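Side-chain contacts in protein Niban 2 (Homo sapiens, PDB 7CTP), which may help suppress apoptosis and may promote melanoma cell invasion in vitro: residues R87-P92 / L97-N102; L159-P164 / Y169-M174; Y121-S126 / D188-C193. One frame throughout, in Å; residues are numbered along the deposited sequence.

All three contacts belong to the PH domain, one part of this mostly helical construct. Contacts 1 and 2 are beta hairpins. Contact 3 sets the edge strand 122-124 against helix 176-194. The centres of contacts 1 and 2 are about 14 Å apart, and their side chains meet inside the domain: Leu99 CD1 is 3.9 Å from Phe171 CE1. Contacts 2 and 3 are closer, about 9 Å between centres, because strands 157-162 and 122-124 are neighbours in the sheet. Contacts 1 and 3 lie about 16 Å apart between centres. The helix joins them, with Val91 CG1 3.7 Å from Cys189 SG.

Contact 1. Residues R87-P92 / L97-N102; sequences RFSLVP and LVLYEN
The beta hairpin of strands 84-91 and 97-100 pairs Phe88 with Tyr100 and Leu90 with Val98, both antiparallel hydrogen-bonded pairs. Tyr100 N reaches Phe88 O at 2.8 Å in an almost straight bond of 178°. The return bond from Phe88 N to Tyr100 O is weak. Leu90 N to Val98 O is 2.7 Å, and Val98 N bonds back to Leu90 O. The side chains of Phe88 and Tyr100 lie side by side, pointing the same way, with Phe88 CD2 4.1 Å from Tyr100 CD1. Their first torsions differ (chi1 -180° and -62°), yet both rings end up together on one face. Tyr106 packs on both, edge-to-face on Tyr100. In the PH fold this hairpin forms part of the sheet whose other side receives the C-terminal helix, here 176-194. Ser89 and Leu99 point to that side as a non-hydrogen-bonded pair. Leu99 CD2 touches Ser89 CB at 3.6 Å. Ser89 OG is buried beside Leu97 CD1 at 3.2 Å and has no polar partner in the model. Near the turn, Pro92 CG packs on Val98 CG2 at 3.6 Å. At the other end, Asn102 OD1 accepts from Ala105 N as the N-cap of helix 103-107.

Contact 2. Residues L159-P164 / Y169-M174; sequences LILWHP and YYFCMM
Leu161 and Tyr169 form an antiparallel hydrogen-bonded pair in the hairpin of strands 157-162 and 169-173, the last two strands of the PH domain. Leu161 N gives a 2.8 Å bond to Tyr169 O, and Tyr169 N returns one to Leu161 O. Leu159 and Phe171 pair in the same way, but Leu159 N approaches Phe171 O from above the carbonyl plane, 49° out of it. On the face that carries Leu159, Leu161 and Phe171, Leu161 CD1 comes to the edge of the Phe171 ring, 3.9 Å from Phe171 CE2 and in the ring plane. The Met173 chain is bent at chi2 (82°), which brings Met173 CE back to Leu159 CD2 at 3.6 Å. The opposite face holds the non-hydrogen-bonded pair Ile160 and Tyr170, with Ile160 CG2 3.7 Å from Tyr170 CD1. Behind the first face, Trp182 of helix 176-194 touches both Leu159 and Met173, while Gln76 of the neighbouring strand 70-77 packs on Phe171 and Tyr169. Helix 127-134 lies over the other side: its Tyr130 packs on Ile160, meets the Tyr170 ring edge-to-face, and fixes the far end of that ring through a hydrogen bond between Tyr170 OH and Tyr130 OH.

Contact 3. Residues Y121-S126 / D188-C193; sequences YKILTS and DCIRHC
Asp188 OD1, on the helix that carries Ile190 against Tyr121 and Ile123, is gripped by two donors. Arg191 NH2 reaches Asp188 OD1 at 2.9 Å in a salt bridge, and Gln402 NE2 gives a second hydrogen bond. Asp188 OD1 lies in the guanidinium plane of Arg191, but NH2 meets it from above the carboxylate plane, 39° out of it. The pairing would probably keep both groups charged. This polar pair belongs to the helix alone, and the contact with the strand is apolar. Ile190 supplies nearly all of it from the helix side. Its CG1 is anti to the carbonyl carbon (chi1 -67°), and CD1 beyond it runs in against the strand. Ile190 CD1 sits 3.7 Å from Ile123 CG1 and 4.1 Å from Tyr121 CB. Ile123 points toward the helix, and its side chain meets that of Ile190 at a slant, Ile123 CD1 lying 3.8 Å from Ile190 CD1. The other branch, Ile190 CG2, rests 3.5 Å from Tyr121 O. The Tyr121 ring leads away from the helix, and its OH is hydrogen-bonded to Arg167 O. The strand is joined to the rest of the sheet by backbone hydrogen bonds of Lys122 with Trp162 and Leu124 with Ile160. Here the C-terminal helix of the PH domain, 176-194, packs against the edge strand 122-124; such a helix closing one end of the beta barrel is a hallmark of the PH fold.

Contact 1. Residues R87-P92 / L97-N102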
loop_
_atom_site.group_PDB
_atom_site.type_symbol
_atom_site.label_atom_id
_atom_site.label_comp_id
_atom_site.label_asym_id
_atom_site.label_seq_id
_atom_site.Cartn_x
_atom_site.Cartn_y
_atom_site.Cartn_z
ATOM N N ARG A 87 2.147 -24.029 -17.710
ATOM C CA ARG A 87 2.981 -22.850 -17.859
ATOM C C ARG A 87 4.091 -22.915 -16.828
ATOM O O ARG A 87 3.845 -23.247 -15.665
ATOM C CB ARG A 87 2.176 -21.549 -17.680
ATOM C CG ARG A 87 1.248 -21.217 -18.831
ATOM C CD ARG A 87 1.990 -20.553 -19.979
ATOM N NE ARG A 87 1.110 -20.273 -21.108
ATOM C CZ ARG A 87 0.802 -21.154 -22.054
ATOM N NH1 ARG A 87 1.308 -22.380 -22.013
ATOM N NH2 ARG A 87 -0.009 -20.806 -23.042
ATOM N N PHE A 88 5.314 -22.628 -17.261
ATOM C CA PHE A 88 6.395 -22.408 -16.314
ATOM C C PHE A 88 6.239 -21.003 -15.760
ATOM O O PHE A 88 6.267 -20.026 -16.518
ATOM C CB PHE A 88 7.763 -22.581 -16.965
ATOM C CG PHE A 88 8.906 -22.363 -16.018
ATOM C CD1 PHE A 88 9.096 -23.200 -14.931
ATOM C CD2 PHE A 88 9.783 -21.304 -16.203
ATOM C CE1 PHE A 88 10.153 -22.988 -14.048
ATOM C CE2 PHE A 88 10.840 -21.088 -15.324
ATOM C CZ PHE A 88 11.024 -21.927 -14.251
ATOM N N SER A 89 6.042 -20.903 -14.451
ATOM C CA SER A 89 5.699 -19.648 -13.803
ATOM C C SER A 89 6.856 -19.233 -12.907
ATOM O O SER A 89 7.338 -20.033 -12.101
ATOM C CB SER A 89 4.406 -19.796 -13.001
ATOM O OG SER A 89 4.295 -18.783 -12.021
ATOM N N LEU A 90 7.305 -17.989 -13.055
ATOM C CA LEU A 90 8.509 -17.509 -12.395
ATOM C C LEU A 90 8.222 -16.177 -11.725
ATOM O O LEU A 90 7.570 -15.310 -12.315
ATOM C CB LEU A 90 9.659 -17.361 -13.404
ATOM C CG LEU A 90 11.094 -17.114 -12.924
ATOM C CD1 LEU A 90 12.060 -17.591 -13.982
ATOM C CD2 LEU A 90 11.353 -15.647 -12.619
ATOM N N VAL A 91 8.715 -16.017 -10.503
ATOM C CA VAL A 91 8.618 -14.745 -9.793
ATOM C C VAL A 91 10.010 -14.128 -9.697
ATOM O O VAL A 91 10.828 -14.582 -8.887
ATOM C CB VAL A 91 8.008 -14.917 -8.397
ATOM C CG1 VAL A 91 8.038 -13.584 -7.653
ATOM C CG2 VAL A 91 6.578 -15.436 -8.508
ATOM N N PRO A 92 10.314 -13.098 -10.483
ATOM C CA PRO A 92 11.645 -12.476 -10.410
ATOM C C PRO A 92 11.869 -11.674 -9.140
ATOM O O PRO A 92 10.984 -11.556 -8.289
ATOM C CB PRO A 92 11.677 -11.557 -11.640
ATOM C CG PRO A 92 10.514 -11.953 -12.488
ATOM C CD PRO A 92 9.489 -12.502 -11.545
ATOM N N LEU A 97 4.860 -11.605 -11.822
ATOM C CA LEU A 97 4.518 -12.998 -12.080
ATOM C C LEU A 97 4.690 -13.225 -13.576
ATOM O O LEU A 97 3.957 -12.645 -14.383
ATOM C CB LEU A 97 3.099 -13.314 -11.607
ATOM C CG LEU A 97 2.567 -14.707 -11.932
ATOM C CD1 LEU A 97 3.467 -15.786 -11.324
ATOM C CD2 LEU A 97 1.140 -14.853 -11.449
ATOM N N VAL A 98 5.664 -14.057 -13.947
ATOM C CA VAL A 98 6.078 -14.232 -15.336
ATOM C C VAL A 98 5.761 -15.654 -15.774
ATOM O O VAL A 98 6.216 -16.617 -15.148
ATOM C CB VAL A 98 7.570 -13.922 -15.512
ATOM C CG1 VAL A 98 7.926 -13.937 -16.966
ATOM C CG2 VAL A 98 7.894 -12.574 -14.896
ATOM N N LEU A 99 4.997 -15.785 -16.857
ATOM C CA LEU A 99 4.532 -17.078 -17.349
ATOM C C LEU A 99 5.168 -17.379 -18.705
ATOM O O LEU A 99 5.028 -16.590 -19.649
ATOM C CB LEU A 99 3.009 -17.092 -17.457
ATOM C CG LEU A 99 2.239 -16.622 -16.216
ATOM C CD1 LEU A 99 0.739 -16.591 -16.482
ATOM C CD2 LEU A 99 2.547 -17.519 -15.036
ATOM N N TYR A 100 5.854 -18.519 -18.798
ATOM C CA TYR A 100 6.416 -19.036 -20.039
ATOM C C TYR A 100 5.646 -20.276 -20.471
ATOM O O TYR A 100 4.982 -20.921 -19.660
ATOM C CB TYR A 100 7.896 -19.394 -19.873
ATOM C CG TYR A 100 8.787 -18.229 -19.521
ATOM C CD1 TYR A 100 8.945 -17.824 -18.202
ATOM C CD2 TYR A 100 9.482 -17.541 -20.508
ATOM C CE1 TYR A 100 9.766 -16.762 -17.873
ATOM C CE2 TYR A 100 10.307 -16.475 -20.191
ATOM C CZ TYR A 100 10.444 -16.093 -18.871
ATOM O OH TYR A 100 11.257 -15.034 -18.537
ATOM N N GLU A 101 5.758 -20.619 -21.761
ATOM C CA GLU A 101 5.061 -21.797 -22.277
ATOM C C GLU A 101 5.470 -23.049 -21.507
ATOM O O GLU A 101 4.621 -23.833 -21.066
ATOM C CB GLU A 101 5.332 -21.960 -23.776
ATOM C CG GLU A 101 4.573 -23.120 -24.423
ATOM C CD GLU A 101 4.454 -22.980 -25.932
ATOM O OE1 GLU A 101 3.469 -23.490 -26.508
ATOM O OE2 GLU A 101 5.351 -22.363 -26.544
ATOM N N ASN A 102 6.771 -23.243 -21.326
ATOM C CA ASN A 102 7.298 -24.297 -20.472
ATOM C C ASN A 102 8.700 -23.877 -20.062
ATOM O O ASN A 102 9.207 -22.842 -20.499
ATOM C CB ASN A 102 7.283 -25.664 -21.172
ATOM C CG ASN A 102 7.762 -25.597 -22.610
ATOM O OD1 ASN A 102 8.794 -25.000 -22.912
ATOM N ND2 ASN A 102 7.004 -26.214 -23.510
#

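Contact 2. Residues L159-P164 / Y169-M174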
loop_
_atom_site.group_PDB
_atom_site.type_symbol
_atom_site.label_atom_id
_atom_site.label_comp_id
_atom_site.label_asym_id
_atom_site.label_seq_id
_atom_site.Cartn_x
_atom_site.Cartn_y
_atom_site.Cartn_z
ATOM N N LEU A 159 -6.090 -21.716 -7.830
ATOM C CA LEU A 159 -5.685 -20.413 -7.312
ATOM C C LEU A 159 -6.109 -19.386 -8.350
ATOM O O LEU A 159 -5.648 -19.443 -9.493
ATOM C CB LEU A 159 -4.169 -20.334 -7.079
ATOM C CG LEU A 159 -3.618 -19.810 -5.753
ATOM C CD1 LEU A 159 -4.317 -20.478 -4.598
ATOM C CD2 LEU A 159 -2.127 -20.070 -5.671
ATOM N N ILE A 160 -6.991 -18.468 -7.968
ATOM C CA ILE A 160 -7.566 -17.496 -8.891
ATOM C C ILE A 160 -7.164 -16.102 -8.441
ATOM O O ILE A 160 -7.255 -15.775 -7.251
ATOM C CB ILE A 160 -9.099 -17.634 -8.971
ATOM C CG1 ILE A 160 -9.459 -18.976 -9.610
ATOM C CG2 ILE A 160 -9.692 -16.478 -9.785
ATOM C CD1 ILE A 160 -10.887 -19.404 -9.348
ATOM N N LEU A 161 -6.706 -15.287 -9.388
ATOM C CA LEU A 161 -6.360 -13.898 -9.127
ATOM C C LEU A 161 -7.481 -13.004 -9.649
ATOM O O LEU A 161 -7.731 -12.967 -10.860
ATOM C CB LEU A 161 -5.042 -13.535 -9.811
ATOM C CG LEU A 161 -3.802 -14.309 -9.376
ATOM C CD1 LEU A 161 -2.574 -13.709 -10.062
ATOM C CD2 LEU A 161 -3.656 -14.273 -7.878
ATOM N N TRP A 162 -8.130 -12.274 -8.740
ATOM C CA TRP A 162 -9.218 -11.358 -9.053
ATOM C C TRP A 162 -8.762 -9.918 -8.840
ATOM O O TRP A 162 -7.988 -9.639 -7.923
ATOM C CB TRP A 162 -10.429 -11.655 -8.164
ATOM C CG TRP A 162 -11.560 -10.658 -8.242
ATOM C CD1 TRP A 162 -12.675 -10.739 -9.034
ATOM C CD2 TRP A 162 -11.701 -9.464 -7.473
ATOM N NE1 TRP A 162 -13.496 -9.660 -8.811
ATOM C CE2 TRP A 162 -12.920 -8.860 -7.856
ATOM C CE3 TRP A 162 -10.916 -8.842 -6.499
ATOM C CZ2 TRP A 162 -13.369 -7.669 -7.295
ATOM C CZ3 TRP A 162 -11.366 -7.655 -5.940
ATOM C CH2 TRP A 162 -12.574 -7.079 -6.347
ATOM N N HIS A 163 -9.262 -9.008 -9.675
ATOM C CA HIS A 163 -9.016 -7.571 -9.570
ATOM C C HIS A 163 -10.333 -6.885 -9.899
ATOM O O HIS A 163 -11.088 -7.383 -10.742
ATOM C CB HIS A 163 -7.895 -7.151 -10.546
ATOM C CG HIS A 163 -7.431 -5.730 -10.419
ATOM N ND1 HIS A 163 -8.168 -4.657 -10.875
ATOM C CD2 HIS A 163 -6.264 -5.215 -9.960
ATOM C CE1 HIS A 163 -7.493 -3.538 -10.671
ATOM N NE2 HIS A 163 -6.329 -3.850 -10.123
ATOM N N PRO A 164 -10.663 -5.767 -9.236
ATOM C CA PRO A 164 -11.981 -5.159 -9.500
ATOM C C PRO A 164 -12.159 -4.682 -10.928
ATOM O O PRO A 164 -13.305 -4.633 -11.405
ATOM C CB PRO A 164 -12.049 -3.994 -8.498
ATOM C CG PRO A 164 -10.609 -3.711 -8.132
ATOM C CD PRO A 164 -9.923 -5.053 -8.180
ATOM N N TYR A 169 -7.088 -14.059 -13.571
ATOM C CA TYR A 169 -6.230 -15.174 -13.950
ATOM C C TYR A 169 -6.655 -16.419 -13.193
ATOM O O TYR A 169 -6.997 -16.346 -12.010
ATOM C CB TYR A 169 -4.768 -14.866 -13.653
ATOM C CG TYR A 169 -4.243 -13.677 -14.404
ATOM C CD1 TYR A 169 -3.771 -13.811 -15.701
ATOM C CD2 TYR A 169 -4.228 -12.416 -13.826
ATOM C CE1 TYR A 169 -3.286 -12.718 -16.403
ATOM C CE2 TYR A 169 -3.744 -11.321 -14.516
ATOM C CZ TYR A 169 -3.271 -11.481 -15.801
ATOM O OH TYR A 169 -2.791 -10.396 -16.498
ATOM N N TYR A 170 -6.630 -17.562 -13.877
ATOM C CA TYR A 170 -7.090 -18.820 -13.308
ATOM C C TYR A 170 -5.974 -19.846 -13.413
ATOM O O TYR A 170 -5.539 -20.181 -14.522
ATOM C CB TYR A 170 -8.343 -19.314 -14.028
ATOM C CG TYR A 170 -9.350 -18.216 -14.288
ATOM C CD1 TYR A 170 -10.084 -17.664 -13.247
ATOM C CD2 TYR A 170 -9.553 -17.721 -15.570
ATOM C CE1 TYR A 170 -11.012 -16.656 -13.480
ATOM C CE2 TYR A 170 -10.476 -16.712 -15.809
ATOM C CZ TYR A 170 -11.200 -16.186 -14.759
ATOM O OH TYR A 170 -12.121 -15.182 -14.994
ATOM N N PHE A 171 -5.501 -20.316 -12.266
ATOM C CA PHE A 171 -4.452 -21.321 -12.168
ATOM C C PHE A 171 -4.977 -22.526 -11.402
ATOM O O PHE A 171 -5.939 -22.428 -10.639
ATOM C CB PHE A 171 -3.219 -20.782 -11.435
ATOM C CG PHE A 171 -2.658 -19.515 -12.016
ATOM C CD1 PHE A 171 -1.978 -19.534 -13.219
ATOM C CD2 PHE A 171 -2.790 -18.312 -11.342
ATOM C CE1 PHE A 171 -1.444 -18.361 -13.749
ATOM C CE2 PHE A 171 -2.268 -17.145 -11.863
ATOM C CZ PHE A 171 -1.593 -17.168 -13.069
ATOM N N CYS A 172 -4.334 -23.676 -11.587
ATOM C CA CYS A 172 -4.520 -24.742 -10.612
ATOM C C CYS A 172 -3.213 -25.516 -10.474
ATOM O O CYS A 172 -2.318 -25.445 -11.325
ATOM C CB CYS A 172 -5.724 -25.652 -10.950
ATOM S SG CYS A 172 -5.586 -26.654 -12.393
ATOM N N MET A 173 -3.097 -26.196 -9.342
ATOM C CA MET A 173 -1.915 -26.955 -8.976
ATOM C C MET A 173 -2.304 -28.405 -8.729
ATOM O O MET A 173 -3.474 -28.739 -8.520
ATOM C CB MET A 173 -1.241 -26.383 -7.723
ATOM C CG MET A 173 -0.660 -24.991 -7.904
ATOM S SD MET A 173 -1.946 -23.733 -7.729
ATOM C CE MET A 173 -1.103 -22.286 -8.346
ATOM N N MET A 174 -1.290 -29.260 -8.734
ATOM C CA MET A 174 -1.534 -30.690 -8.659
ATOM C C MET A 174 -1.763 -31.158 -7.228
ATOM O O MET A 174 -2.489 -32.134 -7.005
ATOM C CB MET A 174 -0.355 -31.425 -9.281
ATOM C CG MET A 174 -0.659 -32.825 -9.621
ATOM S SD MET A 174 0.118 -33.282 -11.164
ATOM C CE MET A 174 1.582 -32.305 -11.175
#

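Contact 3. Residues Y121-S126 / D188-C193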
loop_
_atom_site.group_PDB
_atom_site.type_symbol
_atom_site.label_atom_id
_atom_site.label_comp_id
_atom_site.label_asym_id
_atom_site.label_seq_id
_atom_site.Cartn_x
_atom_site.Cartn_y
_atom_site.Cartn_z
ATOM N N TYR A 121 -4.843 -6.964 -6.627
ATOM C CA TYR A 121 -5.442 -8.278 -6.793
ATOM C C TYR A 121 -5.736 -8.918 -5.440
ATOM O O TYR A 121 -5.196 -8.518 -4.401
ATOM C CB TYR A 121 -4.527 -9.201 -7.615
ATOM C CG TYR A 121 -4.684 -9.020 -9.109
ATOM C CD1 TYR A 121 -4.028 -7.990 -9.776
ATOM C CD2 TYR A 121 -5.494 -9.874 -9.852
ATOM C CE1 TYR A 121 -4.176 -7.808 -11.149
ATOM C CE2 TYR A 121 -5.644 -9.703 -11.230
ATOM C CZ TYR A 121 -4.982 -8.672 -11.867
ATOM O OH TYR A 121 -5.142 -8.500 -13.235
ATOM N N LYS A 122 -6.635 -9.907 -5.469
ATOM C CA LYS A 122 -6.947 -10.774 -4.335
ATOM C C LYS A 122 -6.875 -12.218 -4.811
ATOM O O LYS A 122 -7.174 -12.501 -5.971
ATOM C CB LYS A 122 -8.355 -10.508 -3.776
ATOM C CG LYS A 122 -8.613 -9.080 -3.333
ATOM C CD LYS A 122 -7.935 -8.792 -1.996
ATOM C CE LYS A 122 -8.526 -7.543 -1.332
ATOM N NZ LYS A 122 -7.697 -6.327 -1.588
ATOM N N ILE A 123 -6.501 -13.136 -3.909
ATOM C CA ILE A 123 -6.383 -14.558 -4.241
ATOM C C ILE A 123 -7.595 -15.308 -3.715
ATOM O O ILE A 123 -7.982 -15.132 -2.554
ATOM C CB ILE A 123 -5.097 -15.172 -3.664
ATOM C CG1 ILE A 123 -3.856 -14.500 -4.247
ATOM C CG2 ILE A 123 -5.058 -16.683 -3.936
ATOM C CD1 ILE A 123 -2.632 -14.675 -3.355
ATOM N N LEU A 124 -8.183 -16.156 -4.560
ATOM C CA LEU A 124 -9.239 -17.081 -4.156
ATOM C C LEU A 124 -8.731 -18.504 -4.335
ATOM O O LEU A 124 -8.027 -18.801 -5.307
ATOM C CB LEU A 124 -10.517 -16.887 -4.990
ATOM C CG LEU A 124 -11.325 -15.589 -4.942
ATOM C CD1 LEU A 124 -11.621 -15.162 -3.515
ATOM C CD2 LEU A 124 -10.622 -14.473 -5.717
ATOM N N THR A 125 -9.081 -19.394 -3.403
ATOM C CA THR A 125 -8.641 -20.782 -3.506
ATOM C C THR A 125 -9.787 -21.742 -3.808
ATOM O O THR A 125 -9.651 -22.951 -3.582
ATOM C CB THR A 125 -7.921 -21.226 -2.230
ATOM O OG1 THR A 125 -8.767 -20.981 -1.110
ATOM C CG2 THR A 125 -6.640 -20.447 -2.040
ATOM N N SER A 126 -10.917 -21.238 -4.300
ATOM C CA SER A 126 -11.971 -22.122 -4.773
ATOM C C SER A 126 -12.757 -21.411 -5.861
ATOM O O SER A 126 -12.901 -20.181 -5.847
ATOM C CB SER A 126 -12.883 -22.580 -3.623
ATOM O OG SER A 126 -14.021 -21.754 -3.468
ATOM N N ASP A 188 2.763 -12.579 -1.349
ATOM C CA ASP A 188 3.941 -11.709 -1.279
ATOM C C ASP A 188 4.028 -10.792 -2.493
ATOM O O ASP A 188 4.382 -9.613 -2.364
ATOM C CB ASP A 188 5.231 -12.535 -1.186
ATOM C CG ASP A 188 5.399 -13.257 0.145
ATOM O OD1 ASP A 188 4.531 -13.115 1.038
ATOM O OD2 ASP A 188 6.425 -13.978 0.290
ATOM N N CYS A 189 3.741 -11.329 -3.686
ATOM C CA CYS A 189 3.725 -10.525 -4.909
ATOM C C CYS A 189 2.746 -9.364 -4.789
ATOM O O CYS A 189 3.072 -8.217 -5.122
ATOM C CB CYS A 189 3.336 -11.391 -6.109
ATOM S SG CYS A 189 4.616 -12.556 -6.672
ATOM N N ILE A 190 1.516 -9.659 -4.355
ATOM C CA ILE A 190 0.486 -8.624 -4.244
ATOM C C ILE A 190 0.908 -7.563 -3.239
ATOM O O ILE A 190 0.788 -6.356 -3.491
ATOM C CB ILE A 190 -0.863 -9.253 -3.854
ATOM C CG1 ILE A 190 -1.393 -10.130 -4.991
ATOM C CG2 ILE A 190 -1.846 -8.162 -3.458
ATOM C CD1 ILE A 190 -2.536 -11.053 -4.555
ATOM N N ARG A 191 1.395 -7.998 -2.073
ATOM C CA ARG A 191 1.803 -7.045 -1.045
ATOM C C ARG A 191 2.924 -6.153 -1.551
ATOM O O ARG A 191 2.920 -4.935 -1.312
ATOM C CB ARG A 191 2.241 -7.802 0.211
ATOM C CG ARG A 191 2.610 -6.938 1.410
ATOM C CD ARG A 191 3.221 -7.810 2.528
ATOM N NE ARG A 191 2.308 -8.872 2.960
ATOM C CZ ARG A 191 2.476 -10.160 2.691
ATOM N NH1 ARG A 191 1.579 -11.043 3.117
ATOM N NH2 ARG A 191 3.524 -10.569 1.983
ATOM N N HIS A 192 3.881 -6.745 -2.273
ATOM C CA HIS A 192 5.013 -5.986 -2.793
ATOM C C HIS A 192 4.559 -4.974 -3.842
ATOM O O HIS A 192 4.939 -3.795 -3.790
ATOM C CB HIS A 192 6.059 -6.948 -3.365
ATOM C CG HIS A 192 7.317 -6.274 -3.823
ATOM N ND1 HIS A 192 8.380 -6.032 -2.982
ATOM C CD2 HIS A 192 7.670 -5.776 -5.033
ATOM C CE1 HIS A 192 9.338 -5.413 -3.654
ATOM N NE2 HIS A 192 8.934 -5.251 -4.902
ATOM N N CYS A 193 3.738 -5.415 -4.802
ATOM C CA CYS A 193 3.256 -4.506 -5.843
ATOM C C CYS A 193 2.312 -3.444 -5.295
ATOM O O CYS A 193 2.272 -2.334 -5.830
ATOM C CB CYS A 193 2.592 -5.295 -6.976
ATOM S SG CYS A 193 3.719 -6.403 -7.882
#